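Local coordinates for protein putative archaeal ammonia monooxygenase subunit B (PDB 4O65) that forms the copper-binding cupredoxin domain of an archaeal AmoB and is probably part of an ammonia-oxidising monooxygenase, at residues A21-T26 and S145-G150; Q57-V62 and K114-A119. One frame throughout, in Å; residues are numbered along the deposited sequence.

Each contact pairs two strands within one sheet of the cupredoxin sandwich, and the two contacts face each other. From the N terminus the chain leaves strand 12-19 of the four-stranded antiparallel sheet and crosses to residues 21-26, which pair with residues 145-150 at the end of strand 137-149; interaction 1 closes that wide loop and lays strand 23-25 along the edge of the mixed sheet. Nested within it, interaction 2 joins residues 57-62 to 114-119, neighbouring central strands of the antiparallel sheet. The two contacts touch directly: I25 N probably bonds to Q57 O, and I146 CD1 packs on L60 CD2 across the sandwich interior. Together they tie strand 23-25, strand 137-149 and the opposing sheet.

Interaction 1: residues A21-T26 and S145-G150; sequences ATRLIT and SIVVEG
R23 and E149 both set CG anti to their own carbonyl carbon (chi1 -61° and -57°), and the R23 chain bends at chi3, where NE is set, with the guanidinium then lying beside E149 above a parallel pair of strands at the edge of the mixed sheet in this cupredoxin sandwich. R23 NH2 lies 3.2 Å from E149 OE1 in a salt bridge. The carboxylate meets the guanidinium at its edge, with the planes 85° apart, not in a two-pronged, coplanar pairing. V147, whose branched side chain favours the extended backbone, packs under the rim of one guanidinium face, with CG1 nearest NH2. A water donates to both E149 OE1 and L24 O, linking the charged pair to the backbone.

On the other face, L24 and V148 point into the sandwich, where W91 packs against both; L24 CD1 also touches I146 CG2 at 4.2 Å. S145, at one end, lies beside the copper site. The strands are joined by V147 N to T22 O and L24 N to V147 O (both 2.9 Å), E149 N to L24 O (3.0 Å) and T26 N to E149 O. At G150 a CB would crowd the preceding carbonyl O and T26 OG1. T26 then N-caps helix 27-35: OG1 bonds to E29 N and also to E151 O, a dual role a hydroxyl can fill, while its methyl CG2 rests 3.7 Å from V148 CG1.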
# COMPACT_ATOMS: atom_id res chain seq x y z
N ALA A 21 -1.24 -11.62 2.60
CA ALA A 21 -2.26 -12.44 1.94
C ALA A 21 -2.04 -12.44 0.45
O ALA A 21 -1.46 -11.48 -0.09
CB ALA A 21 -3.67 -11.84 2.20
N THR A 22 -2.57 -13.47 -0.23
CA THR A 22 -2.53 -13.46 -1.68
C THR A 22 -3.93 -13.45 -2.28
O THR A 22 -4.07 -13.43 -3.49
CB THR A 22 -1.82 -14.71 -2.23
OG1 THR A 22 -2.50 -15.87 -1.73
CG2 THR A 22 -0.32 -14.69 -1.84
N ARG A 23 -4.97 -13.46 -1.44
CA ARG A 23 -6.34 -13.39 -1.95
C ARG A 23 -7.09 -12.41 -1.07
O ARG A 23 -7.06 -12.58 0.16
CB ARG A 23 -7.04 -14.79 -1.91
CG ARG A 23 -6.33 -15.85 -2.77
CD ARG A 23 -7.26 -17.00 -3.17
NE ARG A 23 -8.43 -16.49 -3.91
CZ ARG A 23 -8.58 -16.48 -5.24
NH1 ARG A 23 -7.65 -16.99 -6.06
NH2 ARG A 23 -9.69 -15.95 -5.77
N LEU A 24 -7.76 -11.43 -1.67
CA LEU A 24 -8.48 -10.43 -0.90
C LEU A 24 -9.79 -10.17 -1.59
O LEU A 24 -9.99 -10.63 -2.70
CB LEU A 24 -7.68 -9.14 -0.93
CG LEU A 24 -6.28 -9.19 -0.27
CD1 LEU A 24 -5.65 -7.80 -0.48
CD2 LEU A 24 -6.47 -9.44 1.20
N ILE A 25 -10.65 -9.38 -0.96
CA ILE A 25 -11.84 -8.84 -1.65
C ILE A 25 -11.73 -7.31 -1.67
O ILE A 25 -10.87 -6.73 -0.96
CB ILE A 25 -13.18 -9.31 -1.03
CG1 ILE A 25 -13.32 -8.72 0.37
CG2 ILE A 25 -13.23 -10.84 -0.99
CD1 ILE A 25 -14.62 -9.12 1.12
N THR A 26 -12.56 -6.64 -2.46
CA THR A 26 -12.46 -5.16 -2.50
C THR A 26 -13.03 -4.51 -1.26
O THR A 26 -13.81 -5.16 -0.52
CB THR A 26 -13.20 -4.59 -3.71
OG1 THR A 26 -14.57 -5.00 -3.62
CG2 THR A 26 -12.63 -5.15 -5.05
N SER A 145 1.98 -12.38 -6.65
CA SER A 145 0.66 -12.32 -7.27
C SER A 145 -0.45 -12.26 -6.21
O SER A 145 -0.46 -13.05 -5.29
CB SER A 145 0.49 -13.48 -8.26
OG SER A 145 -0.78 -13.36 -8.88
N ILE A 146 -1.33 -11.24 -6.31
CA ILE A 146 -2.45 -11.11 -5.37
C ILE A 146 -3.73 -11.03 -6.19
O ILE A 146 -3.85 -10.16 -7.08
CB ILE A 146 -2.29 -9.84 -4.51
CG1 ILE A 146 -0.95 -9.92 -3.72
CG2 ILE A 146 -3.52 -9.68 -3.58
CD1 ILE A 146 -0.64 -8.66 -2.92
N VAL A 147 -4.68 -11.87 -5.87
CA VAL A 147 -5.99 -11.85 -6.58
C VAL A 147 -7.00 -11.11 -5.69
O VAL A 147 -7.18 -11.49 -4.54
CB VAL A 147 -6.50 -13.27 -6.87
CG1 VAL A 147 -7.83 -13.24 -7.64
CG2 VAL A 147 -5.46 -14.04 -7.69
N VAL A 148 -7.66 -10.12 -6.26
CA VAL A 148 -8.71 -9.38 -5.54
C VAL A 148 -10.05 -9.68 -6.22
O VAL A 148 -10.20 -9.47 -7.44
CB VAL A 148 -8.46 -7.87 -5.54
CG1 VAL A 148 -9.56 -7.16 -4.71
CG2 VAL A 148 -7.04 -7.53 -4.98
N GLU A 149 -11.01 -10.15 -5.44
CA GLU A 149 -12.36 -10.41 -5.99
C GLU A 149 -13.37 -9.43 -5.45
O GLU A 149 -13.17 -8.79 -4.41
CB GLU A 149 -12.81 -11.81 -5.62
CG GLU A 149 -11.84 -12.87 -6.10
CD GLU A 149 -12.35 -14.25 -5.78
OE1 GLU A 149 -12.35 -14.65 -4.59
OE2 GLU A 149 -12.76 -14.93 -6.72
N GLY A 150 -14.49 -9.32 -6.13
CA GLY A 150 -15.58 -8.51 -5.56
C GLY A 150 -15.93 -7.27 -6.34
O GLY A 150 -15.28 -6.93 -7.35
O HOH W 1 -10.72 -13.45 -2.83

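Interaction 2: residues Q57-V62 and K114-A119; sequences QDVLIV and KLCLSA
V59 to V62 run antiparallel to L115 to S118 in the four-stranded sheet of the cupredoxin sandwich, with L60-L117 and V62-L115 as hydrogen-bonded pairs, V59-S118 and I61-C116 as non-hydrogen-bonded ones, and a 156° angle between the strand directions. Each hydrogen-bonded pair makes two bonds: L60 N to L117 O and L117 N to L60 O are both 2.9 Å, and V62 N to L115 O and L115 N to V62 O are both 2.8 Å.

Side chains alternate between two faces. L60, V62, L115 and L117 point to the one that meets the other sheet, where L60 packs on I146; aliphatic groups suit this buried interior. The other face carries V59, I61, C116 and S118. Here C116 SG, anti to its backbone N (chi1 -169°), lies 3.5 Å from V59 CG1 and forms the disulfide with C51, which fastens the segment preceding strand 59-68 to this sheet. At the partly exposed end, K114 extends its chain obliquely across I61: its CE lies 3.8 Å from I61 CG2, so the methylenes add apolar cover while NZ ends beside I61 CD1.

D58, just before the strand, accepts A119 N on its backbone O at 2.8 Å, continuing the ladder. Its side chain points toward the neighbouring strand, with CG between the backbone N and the carbonyl carbon, and OD2 also forms a salt bridge with R56 NH2. S118 OG, a small hydroxyl suited to this buried spot, donates a hydrogen bond to D58 OD2 at 2.7 Å, reaching it on the anti side and 27° out of the carboxylate plane.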
# COMPACT_ATOMS: atom_id res chain seq x y z
N GLN A 57 -11.42 -7.92 5.12
CA GLN A 57 -10.91 -8.86 4.11
C GLN A 57 -10.38 -8.11 2.89
O GLN A 57 -9.94 -8.76 1.95
CB GLN A 57 -12.01 -9.82 3.61
CG GLN A 57 -12.10 -11.06 4.49
CD GLN A 57 -12.76 -10.69 5.78
OE1 GLN A 57 -13.86 -10.19 5.79
NE2 GLN A 57 -12.07 -11.00 6.92
N ASP A 58 -10.35 -6.78 2.94
CA ASP A 58 -9.78 -5.99 1.85
C ASP A 58 -8.35 -5.48 2.13
O ASP A 58 -7.78 -4.74 1.29
CB ASP A 58 -10.69 -4.75 1.55
CG ASP A 58 -10.77 -3.80 2.70
OD1 ASP A 58 -10.92 -4.29 3.88
OD2 ASP A 58 -10.74 -2.58 2.45
N VAL A 59 -7.79 -5.86 3.28
CA VAL A 59 -6.55 -5.24 3.73
C VAL A 59 -5.34 -6.14 3.49
O VAL A 59 -5.36 -7.33 3.81
CB VAL A 59 -6.64 -4.81 5.20
CG1 VAL A 59 -5.28 -4.41 5.77
CG2 VAL A 59 -7.66 -3.69 5.33
N LEU A 60 -4.31 -5.53 2.94
CA LEU A 60 -2.97 -6.14 2.73
C LEU A 60 -1.96 -5.45 3.58
O LEU A 60 -1.87 -4.19 3.55
CB LEU A 60 -2.57 -5.93 1.23
CG LEU A 60 -1.13 -6.44 0.90
CD1 LEU A 60 -1.06 -7.98 1.03
CD2 LEU A 60 -0.88 -6.02 -0.56
N ILE A 61 -1.13 -6.24 4.29
CA ILE A 61 0.06 -5.74 4.94
C ILE A 61 1.31 -6.26 4.21
O ILE A 61 1.43 -7.46 3.94
CB ILE A 61 0.12 -6.23 6.42
CG1 ILE A 61 -1.09 -5.66 7.23
CG2 ILE A 61 1.45 -5.77 7.07
CD1 ILE A 61 -1.14 -6.21 8.67
N VAL A 62 2.23 -5.33 3.92
CA VAL A 62 3.50 -5.73 3.32
C VAL A 62 4.55 -5.24 4.29
O VAL A 62 4.56 -4.03 4.66
CB VAL A 62 3.73 -5.05 1.92
CG1 VAL A 62 5.06 -5.59 1.31
CG2 VAL A 62 2.52 -5.27 1.02
N LYS A 114 6.52 -1.00 7.02
CA LYS A 114 5.24 -1.69 7.00
C LYS A 114 4.27 -0.81 6.20
O LYS A 114 4.10 0.41 6.49
CB LYS A 114 4.70 -1.95 8.40
CG LYS A 114 3.22 -2.45 8.38
CD LYS A 114 2.92 -3.06 9.75
CE LYS A 114 1.43 -3.38 9.96
NZ LYS A 114 1.14 -4.13 11.25
N LEU A 115 3.68 -1.40 5.17
CA LEU A 115 2.68 -0.73 4.36
C LEU A 115 1.36 -1.47 4.58
O LEU A 115 1.31 -2.73 4.60
CB LEU A 115 3.02 -0.87 2.87
CG LEU A 115 4.49 -0.66 2.50
CD1 LEU A 115 4.61 -0.80 0.99
CD2 LEU A 115 4.87 0.72 2.96
N CYS A 116 0.31 -0.68 4.78
CA CYS A 116 -1.01 -1.26 4.99
C CYS A 116 -1.90 -0.60 3.94
O CYS A 116 -1.96 0.63 3.92
CB CYS A 116 -1.55 -0.92 6.36
SG CYS A 116 -3.05 -1.94 6.70
N LEU A 117 -2.58 -1.41 3.12
CA LEU A 117 -3.38 -0.92 1.97
C LEU A 117 -4.72 -1.61 1.90
O LEU A 117 -4.87 -2.72 2.41
CB LEU A 117 -2.67 -1.21 0.61
CG LEU A 117 -1.28 -0.57 0.46
CD1 LEU A 117 -0.23 -1.63 0.70
CD2 LEU A 117 -1.15 0.05 -0.92
N SER A 118 -5.69 -0.91 1.33
CA SER A 118 -7.00 -1.45 1.01
C SER A 118 -7.06 -1.73 -0.50
O SER A 118 -6.70 -0.86 -1.33
CB SER A 118 -8.06 -0.39 1.34
OG SER A 118 -9.30 -0.89 0.87
N ALA A 119 -7.45 -2.95 -0.88
CA ALA A 119 -7.72 -3.23 -2.30
C ALA A 119 -9.03 -2.58 -2.69
O ALA A 119 -10.09 -2.84 -2.07
CB ALA A 119 -7.84 -4.74 -2.51